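Local coordinates for protein geranyltranstransferase (Stenotrophomonas maltophilia, PDB 7LBJ) that probably catalyses Mg2+-dependent chain elongation of allylic prenyl diphosphates with isopentenyl diphosphate, as farnesyl diphosphate synthases of its family do, at residues Gln174-Thr180 / Ser252-Leu258; Phe215-Leu219 / Leu270-Met274. One frame throughout, in Å; residues are numbered along the deposited sequence.

Contact 1: residues Gln174-Thr180 / Ser252-Leu258; sequences QTLAALT and STFPALL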
ATOM      1  N   GLN A 174      -9.754  22.141 -17.027  1.00 35.77           N
ATOM      2  CA  GLN A 174     -10.086  20.843 -17.595  1.00 31.55           C
ATOM      3  C   GLN A 174     -11.398  20.902 -18.372  1.00 33.93           C
ATOM      4  O   GLN A 174     -12.303  21.674 -18.044  1.00 33.28           O
ATOM      5  CB  GLN A 174     -10.186  19.796 -16.479  1.00 26.68           C
ATOM      6  CG  GLN A 174      -8.884  19.621 -15.711  1.00 31.82           C
ATOM      7  CD  GLN A 174      -9.034  18.749 -14.482  1.00 33.14           C
ATOM      8  OE1 GLN A 174      -9.359  19.237 -13.395  1.00 36.86           O
ATOM      9  NE2 GLN A 174      -8.783  17.452 -14.643  1.00 32.83           N
ATOM     10  N   THR A 175     -11.495  20.080 -19.417  1.00 30.87           N
ATOM     11  CA  THR A 175     -12.773  19.892 -20.093  1.00 28.33           C
ATOM     12  C   THR A 175     -13.694  19.027 -19.240  1.00 29.05           C
ATOM     13  O   THR A 175     -13.254  18.356 -18.299  1.00 24.16           O
ATOM     14  CB  THR A 175     -12.580  19.222 -21.445  1.00 29.32           C
ATOM     15  OG1 THR A 175     -12.090  17.882 -21.231  1.00 30.08           O
ATOM     16  CG2 THR A 175     -11.593  20.023 -22.295  1.00 36.40           C
ATOM     17  N   LEU A 176     -14.990  19.043 -19.576  1.00 28.69           N
ATOM     18  CA  LEU A 176     -15.945  18.183 -18.872  1.00 25.09           C
ATOM     19  C   LEU A 176     -15.554  16.714 -18.958  1.00 23.86           C
ATOM     20  O   LEU A 176     -15.652  15.978 -17.967  1.00 24.48           O
ATOM     21  CB  LEU A 176     -17.347  18.367 -19.445  1.00 22.42           C
ATOM     22  CG  LEU A 176     -18.232  19.452 -18.864  1.00 23.10           C
ATOM     23  CD1 LEU A 176     -19.349  19.718 -19.855  1.00 24.40           C
ATOM     24  CD2 LEU A 176     -18.782  19.032 -17.509  1.00 25.62           C
ATOM     25  N   ALA A 177     -15.147  16.258 -20.143  1.00 27.90           N
ATOM     26  CA  ALA A 177     -14.707  14.869 -20.284  1.00 25.42           C
ATOM     27  C   ALA A 177     -13.553  14.562 -19.339  1.00 23.24           C
ATOM     28  O   ALA A 177     -13.559  13.538 -18.644  1.00 22.99           O
ATOM     29  CB  ALA A 177     -14.307  14.587 -21.731  1.00 31.04           C
ATOM     30  N   ALA A 178     -12.565  15.456 -19.278  1.00 22.25           N
ATOM     31  CA  ALA A 178     -11.378  15.197 -18.469  1.00 27.83           C
ATOM     32  C   ALA A 178     -11.688  15.269 -16.978  1.00 21.52           C
ATOM     33  O   ALA A 178     -11.166  14.473 -16.187  1.00 21.56           O
ATOM     34  CB  ALA A 178     -10.279  16.199 -18.837  1.00 27.06           C
ATOM     35  N   LEU A 179     -12.496  16.250 -16.574  1.00 24.03           N
ATOM     36  CA  LEU A 179     -12.903  16.374 -15.177  1.00 22.29           C
ATOM     37  C   LEU A 179     -13.634  15.123 -14.716  1.00 19.97           C
ATOM     38  O   LEU A 179     -13.368  14.582 -13.627  1.00 17.62           O
ATOM     39  CB  LEU A 179     -13.790  17.618 -15.029  1.00 19.71           C
ATOM     40  CG  LEU A 179     -14.180  18.066 -13.627  1.00 23.71           C
ATOM     41  CD1 LEU A 179     -12.917  18.435 -12.859  1.00 25.29           C
ATOM     42  CD2 LEU A 179     -15.145  19.248 -13.714  1.00 25.46           C
ATOM     43  N   THR A 180     -14.555  14.635 -15.550  1.00 18.35           N
ATOM     44  CA  THR A 180     -15.326  13.446 -15.193  1.00 17.38           C
ATOM     45  C   THR A 180     -14.419  12.229 -15.065  1.00 18.37           C
ATOM     46  O   THR A 180     -14.541  11.438 -14.114  1.00 18.89           O
ATOM     47  CB  THR A 180     -16.412  13.222 -16.252  1.00 20.46           C
ATOM     48  OG1 THR A 180     -17.265  14.380 -16.310  1.00 20.68           O
ATOM     49  CG2 THR A 180     -17.239  12.005 -15.919  1.00 18.57           C
ATOM     50  N   SER A 252     -11.464  24.050 -12.528  1.00 46.25           N
ATOM     51  CA  SER A 252     -12.618  23.543 -13.266  1.00 38.50           C
ATOM     52  C   SER A 252     -13.535  22.727 -12.358  1.00 32.91           C
ATOM     53  O   SER A 252     -13.076  21.848 -11.621  1.00 35.42           O
ATOM     54  CB  SER A 252     -12.166  22.692 -14.455  1.00 42.64           C
ATOM     55  OG  SER A 252     -11.777  23.511 -15.549  1.00 44.39           O
ATOM     56  N   THR A 253     -14.829  23.033 -12.412  1.00 26.92           N
ATOM     57  CA  THR A 253     -15.853  22.403 -11.590  1.00 25.37           C
ATOM     58  C   THR A 253     -17.090  22.195 -12.449  1.00 24.99           C
ATOM     59  O   THR A 253     -17.244  22.813 -13.510  1.00 25.41           O
ATOM     60  CB  THR A 253     -16.257  23.260 -10.389  1.00 28.43           C
ATOM     61  OG1 THR A 253     -16.950  24.426 -10.860  1.00 26.22           O
ATOM     62  CG2 THR A 253     -15.036  23.695  -9.596  1.00 29.81           C
ATOM     63  N   PHE A 254     -17.993  21.360 -11.961  1.00 21.26           N
ATOM     64  CA  PHE A 254     -19.190  21.133 -12.756  1.00 20.21           C
ATOM     65  C   PHE A 254     -20.054  22.388 -12.848  1.00 20.23           C
ATOM     66  O   PHE A 254     -20.557  22.678 -13.940  1.00 23.63           O
ATOM     67  CB  PHE A 254     -19.963  19.921 -12.217  1.00 20.79           C
ATOM     68  CG  PHE A 254     -19.245  18.617 -12.453  1.00 17.49           C
ATOM     69  CD1 PHE A 254     -19.207  18.056 -13.721  1.00 21.54           C
ATOM     70  CD2 PHE A 254     -18.554  17.997 -11.430  1.00 20.09           C
ATOM     71  CE1 PHE A 254     -18.528  16.878 -13.965  1.00 21.71           C
ATOM     72  CE2 PHE A 254     -17.863  16.812 -11.663  1.00 20.93           C
ATOM     73  CZ  PHE A 254     -17.856  16.247 -12.928  1.00 16.35           C
ATOM     74  N   PRO A 255     -20.249  23.181 -11.784  1.00 22.36           N
ATOM     75  CA  PRO A 255     -21.018  24.427 -11.986  1.00 23.23           C
ATOM     76  C   PRO A 255     -20.321  25.414 -12.901  1.00 26.45           C
ATOM     77  O   PRO A 255     -21.002  26.160 -13.615  1.00 26.49           O
ATOM     78  CB  PRO A 255     -21.175  24.998 -10.571  1.00 22.84           C
ATOM     79  CG  PRO A 255     -21.010  23.800  -9.667  1.00 26.27           C
ATOM     80  CD  PRO A 255     -19.997  22.930 -10.352  1.00 21.50           C
ATOM     81  N   ALA A 256     -18.986  25.459 -12.910  1.00 25.42           N
ATOM     82  CA  ALA A 256     -18.326  26.419 -13.789  1.00 29.83           C
ATOM     83  C   ALA A 256     -18.481  26.013 -15.245  1.00 26.50           C
ATOM     84  O   ALA A 256     -18.686  26.865 -16.117  1.00 27.70           O
ATOM     85  CB  ALA A 256     -16.848  26.560 -13.428  1.00 28.49           C
ATOM     86  N   LEU A 257     -18.414  24.712 -15.523  1.00 24.23           N
ATOM     87  CA  LEU A 257     -18.465  24.229 -16.899  1.00 26.93           C
ATOM     88  C   LEU A 257     -19.889  24.051 -17.402  1.00 28.73           C
ATOM     89  O   LEU A 257     -20.135  24.173 -18.605  1.00 29.04           O
ATOM     90  CB  LEU A 257     -17.713  22.906 -17.008  1.00 22.76           C
ATOM     91  CG  LEU A 257     -16.194  22.992 -16.963  1.00 26.98           C
ATOM     92  CD1 LEU A 257     -15.597  21.631 -16.624  1.00 25.75           C
ATOM     93  CD2 LEU A 257     -15.691  23.465 -18.296  1.00 28.77           C
ATOM     94  N   LEU A 258     -20.836  23.754 -16.517  1.00 25.53           N
ATOM     95  CA  LEU A 258     -22.214  23.551 -16.944  1.00 27.19           C
ATOM     96  C   LEU A 258     -23.125  24.717 -16.607  1.00 26.33           C
ATOM     97  O   LEU A 258     -24.263  24.737 -17.080  1.00 25.02           O
ATOM     98  CB  LEU A 258     -22.787  22.285 -16.307  1.00 22.37           C
ATOM     99  CG  LEU A 258     -22.113  20.989 -16.754  1.00 17.82           C
ATOM    100  CD1 LEU A 258     -22.536  19.863 -15.819  1.00 21.98           C
ATOM    101  CD2 LEU A 258     -22.481  20.689 -18.185  1.00 22.36           C
TER
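The first turn of helix 176-201 and the short helix 254-258 lie side by side on the surface of the mainly helical isoprenoid synthase fold, each preceded by an extended residue and an N-cap threonine. They run nearly antiparallel, at 163° with their axes 11.1 Å apart, and leucine and phenylalanine side chains bridge the gap. The backbones come closest at Q174 and S252 (CA to CA 5.7 Å) and at L176 and L257 (6.8 Å). Both caps are made alike: T175 OG1 accepts from A178 N at 3.2 Å and T253 OG1 from A256 N at 3.1 Å, each threonine pointing its CA-to-CB bond away from the opposite segment. Ahead of the helices, S252 OG donates to Q174 O (3.1 Å), tying the two lead-in residues together. L179, buried, is the central apolar residue: its CD2 sits over one face of the F254 ring in a CH-pi contact, 4.0 Å from the centroid and 5° off the normal, and also meets L257 CD1 at 3.8 Å. L176 extends the apolar patch outward, its CD1 reaching L258 CD2 at 3.7 Å and its CG lying 4.0 Å from L257 CB. The F254 ring continues inward onto L221 and V225 of helix 206-233 and Q266 of helix 260-277, while F254 N is hydrogen-bonded to D228. At the ring's edge stands T180 OG1, 3.7 Å from F254 CE1, its hydroxyl donating back to L176 O at 2.8 Å.

Contact 2: residues Phe215-Leu219 / Leu270-Met274; sequences FADAL and LAARM
Residues 215-219 and 270-274, each one turn of a longer, regular alpha-helix, form an antiparallel helix pair of the mainly helical isoprenoid synthase fold, crossing at -161° with axes 9.3 Å apart. F215 lies level with M274 (CA to CA 5.4 Å) and A218 with L270 (CA to CA 6.0 Å). A218 is small enough to allow this closeness: its methyl points toward the other helix and enters a hollow walled by L270 CD2 (4.0 Å from A218 CB), R273 CD (4.1 Å) and M274 CG (3.8 Å). M274 (chi1 m, chi2 t, chi3 m) is the answering bump, filling the space between F215 and L219, its SD 3.4 Å from L219 CA and 3.5 Å from L219 CB. F215 (chi1 t, chi2 87°) brings CE1 to 3.8 Å from M274 CB, and an oblique Met-aromatic contact results, SD 4.9 Å from the ring centroid and 30° off its normal. The ring edge meets M274 O, 3.6 Å from F215 CD1. No hydrogen bond crosses this buried, mostly apolar contact; exposed R273 forms a salt bridge with E269 of its own helix. Helix 286-297 covers F215 and M274 through A292, while helix 176-201 packs against A216 and L219.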
ATOM      1  N   PHE A 215     -24.881   1.353  -9.976  1.00 13.28           N
ATOM      2  CA  PHE A 215     -25.336   2.234  -8.901  1.00 13.78           C
ATOM      3  C   PHE A 215     -24.154   2.967  -8.268  1.00 14.99           C
ATOM      4  O   PHE A 215     -24.191   4.189  -8.057  1.00 14.87           O
ATOM      5  CB  PHE A 215     -26.088   1.394  -7.863  1.00 12.84           C
ATOM      6  CG  PHE A 215     -26.350   2.105  -6.540  1.00 14.07           C
ATOM      7  CD1 PHE A 215     -27.475   2.898  -6.371  1.00 14.40           C
ATOM      8  CD2 PHE A 215     -25.475   1.955  -5.477  1.00 14.64           C
ATOM      9  CE1 PHE A 215     -27.719   3.534  -5.149  1.00 17.52           C
ATOM     10  CE2 PHE A 215     -25.713   2.575  -4.256  1.00 18.02           C
ATOM     11  CZ  PHE A 215     -26.836   3.370  -4.091  1.00 18.77           C
ATOM     12  N   ALA A 216     -23.088   2.231  -7.956  1.00 13.02           N
ATOM     13  CA  ALA A 216     -21.963   2.824  -7.238  1.00 13.64           C
ATOM     14  C   ALA A 216     -21.215   3.816  -8.119  1.00 13.71           C
ATOM     15  O   ALA A 216     -20.652   4.802  -7.621  1.00 13.59           O
ATOM     16  CB  ALA A 216     -21.009   1.720  -6.753  1.00 11.98           C
ATOM     17  N   ASP A 217     -21.160   3.543  -9.420  1.00 13.64           N
ATOM     18  CA  ASP A 217     -20.549   4.477 -10.362  1.00 13.22           C
ATOM     19  C   ASP A 217     -21.282   5.816 -10.319  1.00 18.47           C
ATOM     20  O   ASP A 217     -20.664   6.878 -10.180  1.00 17.28           O
ATOM     21  CB  ASP A 217     -20.598   3.865 -11.764  1.00 15.66           C
ATOM     22  CG  ASP A 217     -19.717   4.592 -12.774  1.00 27.32           C
ATOM     23  OD1 ASP A 217     -18.761   5.281 -12.377  1.00 26.15           O
ATOM     24  OD2 ASP A 217     -19.985   4.462 -13.989  1.00 28.73           O
ATOM     25  N   ALA A 218     -22.613   5.779 -10.419  1.00 13.63           N
ATOM     26  CA  ALA A 218     -23.390   7.020 -10.344  1.00 15.09           C
ATOM     27  C   ALA A 218     -23.220   7.709  -8.995  1.00 14.27           C
ATOM     28  O   ALA A 218     -23.131   8.947  -8.934  1.00 13.95           O
ATOM     29  CB  ALA A 218     -24.872   6.746 -10.621  1.00 13.18           C
ATOM     30  N   LEU A 219     -23.176   6.934  -7.896  1.00 12.79           N
ATOM     31  CA  LEU A 219     -23.058   7.545  -6.574  1.00 16.24           C
ATOM     32  C   LEU A 219     -21.749   8.314  -6.415  1.00 16.64           C
ATOM     33  O   LEU A 219     -21.730   9.412  -5.830  1.00 15.30           O
ATOM     34  CB  LEU A 219     -23.183   6.476  -5.476  1.00 15.36           C
ATOM     35  CG  LEU A 219     -23.306   6.988  -4.041  1.00 19.76           C
ATOM     36  CD1 LEU A 219     -24.203   6.057  -3.254  1.00 23.64           C
ATOM     37  CD2 LEU A 219     -21.949   7.054  -3.379  1.00 20.23           C
ATOM     38  N   LEU A 270     -28.587  12.061 -11.662  1.00 18.03           N
ATOM     39  CA  LEU A 270     -27.865  10.999 -10.965  1.00 17.14           C
ATOM     40  C   LEU A 270     -28.670  10.461  -9.787  1.00 18.28           C
ATOM     41  O   LEU A 270     -28.684   9.248  -9.536  1.00 17.11           O
ATOM     42  CB  LEU A 270     -26.491  11.508 -10.499  1.00 16.59           C
ATOM     43  CG  LEU A 270     -25.431  11.722 -11.603  1.00 17.04           C
ATOM     44  CD1 LEU A 270     -24.306  12.650 -11.127  1.00 15.05           C
ATOM     45  CD2 LEU A 270     -24.819  10.408 -12.118  1.00 15.17           C
ATOM     46  N   ALA A 271     -29.360  11.347  -9.056  1.00 14.53           N
ATOM     47  CA  ALA A 271     -30.235  10.904  -7.978  1.00 18.98           C
ATOM     48  C   ALA A 271     -31.322   9.966  -8.493  1.00 21.32           C
ATOM     49  O   ALA A 271     -31.554   8.888  -7.928  1.00 20.49           O
ATOM     50  CB  ALA A 271     -30.863  12.122  -7.281  1.00 21.52           C
ATOM     51  N   ALA A 272     -32.030  10.380  -9.548  1.00 18.17           N
ATOM     52  CA  ALA A 272     -33.065   9.524 -10.103  1.00 19.74           C
ATOM     53  C   ALA A 272     -32.475   8.221 -10.626  1.00 18.89           C
ATOM     54  O   ALA A 272     -33.058   7.146 -10.442  1.00 18.54           O
ATOM     55  CB  ALA A 272     -33.813  10.259 -11.212  1.00 17.08           C
ATOM     56  N   ARG A 273     -31.308   8.296 -11.271  1.00 17.09           N
ATOM     57  CA  ARG A 273     -30.693   7.097 -11.825  1.00 15.32           C
ATOM     58  C   ARG A 273     -30.388   6.085 -10.725  1.00 17.29           C
ATOM     59  O   ARG A 273     -30.694   4.896 -10.857  1.00 18.84           O
ATOM     60  CB  ARG A 273     -29.411   7.462 -12.576  1.00 15.79           C
ATOM     61  CG  ARG A 273     -28.918   6.333 -13.468  1.00 15.80           C
ATOM     62  CD  ARG A 273     -27.436   6.500 -13.751  1.00 17.92           C
ATOM     63  NE  ARG A 273     -27.165   7.750 -14.462  1.00 18.51           N
ATOM     64  CZ  ARG A 273     -25.959   8.119 -14.872  1.00 19.70           C
ATOM     65  NH1 ARG A 273     -24.894   7.336 -14.694  1.00 17.11           N
ATOM     66  NH2 ARG A 273     -25.813   9.299 -15.469  1.00 18.61           N
ATOM     67  N   MET A 274     -29.806   6.547  -9.620  1.00 16.67           N
ATOM     68  CA  MET A 274     -29.475   5.635  -8.529  1.00 15.79           C
ATOM     69  C   MET A 274     -30.719   4.926  -8.012  1.00 16.50           C
ATOM     70  O   MET A 274     -30.713   3.704  -7.832  1.00 16.95           O
ATOM     71  CB  MET A 274     -28.758   6.389  -7.401  1.00 14.48           C
ATOM     72  CG  MET A 274     -27.321   6.733  -7.764  1.00 17.26           C
ATOM     73  SD  MET A 274     -26.420   7.482  -6.395  1.00 17.20           S
ATOM     74  CE  MET A 274     -27.319   9.042  -6.243  1.00 17.95           C
TER

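Both contacts join nearly antiparallel helices within the same helical fold, but contact 2 is buried and contact 1 lies at the surface; their centres are about 19 Å apart and their nearest atoms about 8 Å, so they do not touch. Their segments alternate along the chain. Helix 206-233, which provides residues 215-219, follows helix 176-201 and precedes helix 254-258, the two elements joined in contact 1, and packs against F254 with L221 and V225. Contact 1 sets the first turn of a long helix against a whole short one and combines capping threonines and a serine-to-carbonyl bond with leucines spanning a wide gap; contact 2 pairs helix interiors, closer together, with an alanine at the interface.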